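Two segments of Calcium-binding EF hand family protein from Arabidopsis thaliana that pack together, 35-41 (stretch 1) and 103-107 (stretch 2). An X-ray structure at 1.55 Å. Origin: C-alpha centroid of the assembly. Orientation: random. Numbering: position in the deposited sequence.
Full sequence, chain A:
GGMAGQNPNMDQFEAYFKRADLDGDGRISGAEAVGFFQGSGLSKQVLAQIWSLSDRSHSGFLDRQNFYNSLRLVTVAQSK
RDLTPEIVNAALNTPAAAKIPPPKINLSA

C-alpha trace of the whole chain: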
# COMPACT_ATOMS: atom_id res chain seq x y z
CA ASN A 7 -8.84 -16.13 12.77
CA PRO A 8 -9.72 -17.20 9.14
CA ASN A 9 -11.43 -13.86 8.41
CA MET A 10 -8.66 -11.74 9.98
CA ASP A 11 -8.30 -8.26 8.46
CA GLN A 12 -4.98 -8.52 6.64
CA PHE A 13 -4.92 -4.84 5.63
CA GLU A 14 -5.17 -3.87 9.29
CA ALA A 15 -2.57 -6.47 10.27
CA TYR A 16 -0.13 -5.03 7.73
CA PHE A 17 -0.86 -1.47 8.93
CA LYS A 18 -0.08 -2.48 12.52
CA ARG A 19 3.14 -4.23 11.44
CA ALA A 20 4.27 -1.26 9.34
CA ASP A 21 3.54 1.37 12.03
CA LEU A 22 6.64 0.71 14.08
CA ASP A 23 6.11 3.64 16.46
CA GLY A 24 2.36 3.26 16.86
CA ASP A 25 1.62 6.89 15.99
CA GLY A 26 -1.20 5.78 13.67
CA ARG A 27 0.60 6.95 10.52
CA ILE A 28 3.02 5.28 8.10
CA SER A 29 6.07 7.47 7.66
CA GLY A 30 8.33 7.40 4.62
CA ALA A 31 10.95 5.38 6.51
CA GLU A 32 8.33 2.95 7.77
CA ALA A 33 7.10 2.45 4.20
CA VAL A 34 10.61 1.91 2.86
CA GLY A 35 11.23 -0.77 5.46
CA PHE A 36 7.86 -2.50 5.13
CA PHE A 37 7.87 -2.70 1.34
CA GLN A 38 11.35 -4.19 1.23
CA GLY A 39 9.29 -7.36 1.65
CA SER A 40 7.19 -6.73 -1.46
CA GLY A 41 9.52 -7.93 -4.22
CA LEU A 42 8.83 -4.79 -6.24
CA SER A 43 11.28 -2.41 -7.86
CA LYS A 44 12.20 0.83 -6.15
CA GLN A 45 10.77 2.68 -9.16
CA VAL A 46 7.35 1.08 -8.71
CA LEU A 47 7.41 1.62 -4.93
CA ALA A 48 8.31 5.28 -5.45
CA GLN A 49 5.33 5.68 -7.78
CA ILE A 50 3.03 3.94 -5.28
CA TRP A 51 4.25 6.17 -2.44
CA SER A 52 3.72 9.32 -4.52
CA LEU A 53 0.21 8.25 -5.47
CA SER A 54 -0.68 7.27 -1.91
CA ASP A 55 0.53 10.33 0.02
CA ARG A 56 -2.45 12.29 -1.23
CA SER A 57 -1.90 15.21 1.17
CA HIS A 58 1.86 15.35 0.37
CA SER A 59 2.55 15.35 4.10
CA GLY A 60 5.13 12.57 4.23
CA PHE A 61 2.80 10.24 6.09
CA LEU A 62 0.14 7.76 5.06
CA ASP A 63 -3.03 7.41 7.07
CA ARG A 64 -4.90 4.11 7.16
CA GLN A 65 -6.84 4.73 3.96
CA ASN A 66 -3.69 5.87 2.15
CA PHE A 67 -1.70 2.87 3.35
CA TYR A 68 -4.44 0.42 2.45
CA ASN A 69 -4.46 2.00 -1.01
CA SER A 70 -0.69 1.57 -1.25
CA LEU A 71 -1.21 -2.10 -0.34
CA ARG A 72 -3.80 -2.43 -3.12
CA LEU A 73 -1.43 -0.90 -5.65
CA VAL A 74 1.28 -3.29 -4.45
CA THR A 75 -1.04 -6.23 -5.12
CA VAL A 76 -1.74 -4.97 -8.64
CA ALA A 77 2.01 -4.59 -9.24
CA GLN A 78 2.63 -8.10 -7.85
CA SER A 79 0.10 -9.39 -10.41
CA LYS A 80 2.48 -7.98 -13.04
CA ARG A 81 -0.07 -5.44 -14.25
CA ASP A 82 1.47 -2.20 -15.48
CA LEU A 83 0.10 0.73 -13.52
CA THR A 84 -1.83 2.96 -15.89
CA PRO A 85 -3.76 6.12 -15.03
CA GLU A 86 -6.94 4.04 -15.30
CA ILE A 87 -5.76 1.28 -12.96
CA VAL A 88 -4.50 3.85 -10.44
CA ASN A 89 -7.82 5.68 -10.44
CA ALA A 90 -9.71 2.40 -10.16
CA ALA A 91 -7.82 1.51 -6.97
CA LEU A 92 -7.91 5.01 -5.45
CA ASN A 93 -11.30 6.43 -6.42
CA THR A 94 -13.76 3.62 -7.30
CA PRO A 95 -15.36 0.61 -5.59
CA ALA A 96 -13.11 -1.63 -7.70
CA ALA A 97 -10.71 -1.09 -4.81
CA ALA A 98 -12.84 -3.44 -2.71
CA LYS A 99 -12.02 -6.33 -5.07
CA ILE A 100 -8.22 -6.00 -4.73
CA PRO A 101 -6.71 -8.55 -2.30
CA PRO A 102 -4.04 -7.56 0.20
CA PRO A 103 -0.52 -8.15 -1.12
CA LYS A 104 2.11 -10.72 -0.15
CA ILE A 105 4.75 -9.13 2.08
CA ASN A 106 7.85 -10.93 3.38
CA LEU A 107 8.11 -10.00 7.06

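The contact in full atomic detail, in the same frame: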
# COMPACT_ATOMS: atom_id res chain seq x y z
N GLY A 35 10.85 0.47 4.81
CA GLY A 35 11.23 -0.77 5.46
C GLY A 35 10.22 -1.87 5.22
O GLY A 35 10.58 -3.02 4.98
N PHE A 36 8.93 -1.51 5.29
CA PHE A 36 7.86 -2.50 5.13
C PHE A 36 7.87 -3.07 3.72
O PHE A 36 7.81 -4.30 3.53
CB PHE A 36 6.52 -1.85 5.45
CG PHE A 36 5.35 -2.79 5.30
CD1 PHE A 36 5.08 -3.73 6.26
CD2 PHE A 36 4.55 -2.73 4.19
CE1 PHE A 36 4.00 -4.60 6.12
CE2 PHE A 36 3.51 -3.60 4.03
CZ PHE A 36 3.22 -4.51 5.00
N PHE A 37 7.98 -2.22 2.72
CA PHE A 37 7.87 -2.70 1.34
C PHE A 37 9.15 -3.32 0.81
O PHE A 37 9.14 -3.83 -0.31
CB PHE A 37 7.38 -1.56 0.45
CG PHE A 37 5.91 -1.23 0.68
CD1 PHE A 37 4.96 -2.23 0.60
CD2 PHE A 37 5.50 0.04 0.99
CE1 PHE A 37 3.60 -1.96 0.84
CE2 PHE A 37 4.15 0.33 1.21
CZ PHE A 37 3.22 -0.68 1.14
N GLN A 38 10.22 -3.35 1.60
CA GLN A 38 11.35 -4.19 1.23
C GLN A 38 10.94 -5.65 1.17
O GLN A 38 11.62 -6.45 0.53
CB GLN A 38 12.49 -3.97 2.20
CG GLN A 38 13.24 -2.68 1.91
CD GLN A 38 14.57 -2.61 2.62
OE1 GLN A 38 14.64 -2.29 3.81
NE2 GLN A 38 15.65 -2.91 1.88
N GLY A 39 9.81 -6.02 1.77
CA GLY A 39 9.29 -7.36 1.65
C GLY A 39 8.34 -7.60 0.50
O GLY A 39 7.76 -8.69 0.39
N SER A 40 8.19 -6.63 -0.41
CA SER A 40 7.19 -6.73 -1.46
C SER A 40 7.69 -7.36 -2.75
O SER A 40 6.85 -7.74 -3.58
CB SER A 40 6.66 -5.35 -1.81
OG SER A 40 7.63 -4.62 -2.50
N GLY A 41 8.99 -7.43 -2.96
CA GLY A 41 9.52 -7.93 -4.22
C GLY A 41 9.42 -7.00 -5.40
O GLY A 41 9.77 -7.39 -6.52
N PRO A 103 -1.70 -7.59 -0.46
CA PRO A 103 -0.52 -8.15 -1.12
C PRO A 103 0.18 -9.20 -0.26
O PRO A 103 -0.20 -9.47 0.88
CB PRO A 103 0.35 -6.90 -1.33
CG PRO A 103 0.02 -6.04 -0.12
CD PRO A 103 -1.45 -6.24 0.09
N LYS A 104 1.21 -9.81 -0.85
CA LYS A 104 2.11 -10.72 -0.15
C LYS A 104 3.35 -9.95 0.26
O LYS A 104 4.06 -9.42 -0.60
CB LYS A 104 2.48 -11.91 -1.04
CG LYS A 104 1.30 -12.79 -1.41
CD LYS A 104 0.76 -13.53 -0.18
CE LYS A 104 -0.33 -14.55 -0.54
NZ LYS A 104 -1.59 -13.90 -1.02
N ILE A 105 3.63 -9.89 1.55
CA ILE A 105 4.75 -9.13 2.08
C ILE A 105 5.59 -10.05 2.94
O ILE A 105 5.10 -10.59 3.94
CB ILE A 105 4.30 -7.90 2.89
CG1 ILE A 105 3.34 -7.04 2.08
CG2 ILE A 105 5.52 -7.09 3.32
CD1 ILE A 105 4.00 -6.19 1.02
N ASN A 106 6.86 -10.23 2.55
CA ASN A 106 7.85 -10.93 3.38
C ASN A 106 8.13 -10.10 4.63
O ASN A 106 8.47 -8.92 4.54
CB ASN A 106 9.14 -11.13 2.58
N LEU A 107 7.96 -10.73 5.79
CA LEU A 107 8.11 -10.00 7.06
C LEU A 107 9.18 -10.67 7.90
O LEU A 107 10.32 -10.21 7.93
CB LEU A 107 6.78 -9.96 7.82
CG LEU A 107 5.57 -9.47 7.03
CD1 LEU A 107 4.27 -9.60 7.84
CD2 LEU A 107 5.75 -8.02 6.59
O HOH W 1 8.49 -6.19 5.49

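The most unusual feature of this contact is how much of it passes through a residue without a side chain. Gly39 lies against the extended 103-107 segment, and its CA is 4.2 Å from the CA of Asn106. The one direct hydrogen bond between the stretches forms here: Asn106 N donates to Gly39 O at 2.8 Å, with an N-H...O angle of 158°. The same Gly39 O also receives a CA-H...O contact from Ile105 CA at 3.5 Å. A second CA-H...O contact runs the other way, from Gly39 CA to Asn106 O at 3.4 Å. This closeness depends on the missing side chain. An ideal CB on Gly39 would point toward stretch 2 and sit 2.0 Å from Asn106 O, a clash.

A water adds a further polar link. It donates to Phe36 O at 2.8 Å and to Asn106 O at 2.9 Å, joining two carbonyls that cannot bond to each other.

Ile105 supplies most of the apolar packing. Ile105 CG2 lies over one face of the Phe36 ring, 4.1 Å from the centroid and 20° off the normal, a CH-pi arrangement. Ile105 CD1 meets the edge of the Phe37 ring, 4.1 Å from Phe37 CD1, and lies 4.0 Å from Ser40 CB. Ile105 CD1 also lies 4.0 Å from Phe36 CE2, so this methyl touches both rings. Leu107 extends the packing on Phe36, with Leu107 CD2 3.9 Å from Phe36 CE1.

Stretch 1 presents Gly39 from a type I turn spanning Phe37 to Ser40. Ser40 N donates to Phe37 O at 3.0 Å, and Ser40 OG donates to that same Phe37 O at 2.8 Å. Gly39 N donates to Phe36 O at 3.2 Å. The Lys104 side chain starts sideways and its end leads off from the contact. Asn106 is modelled only to CB, so its observed polar contacts here are all through the backbone.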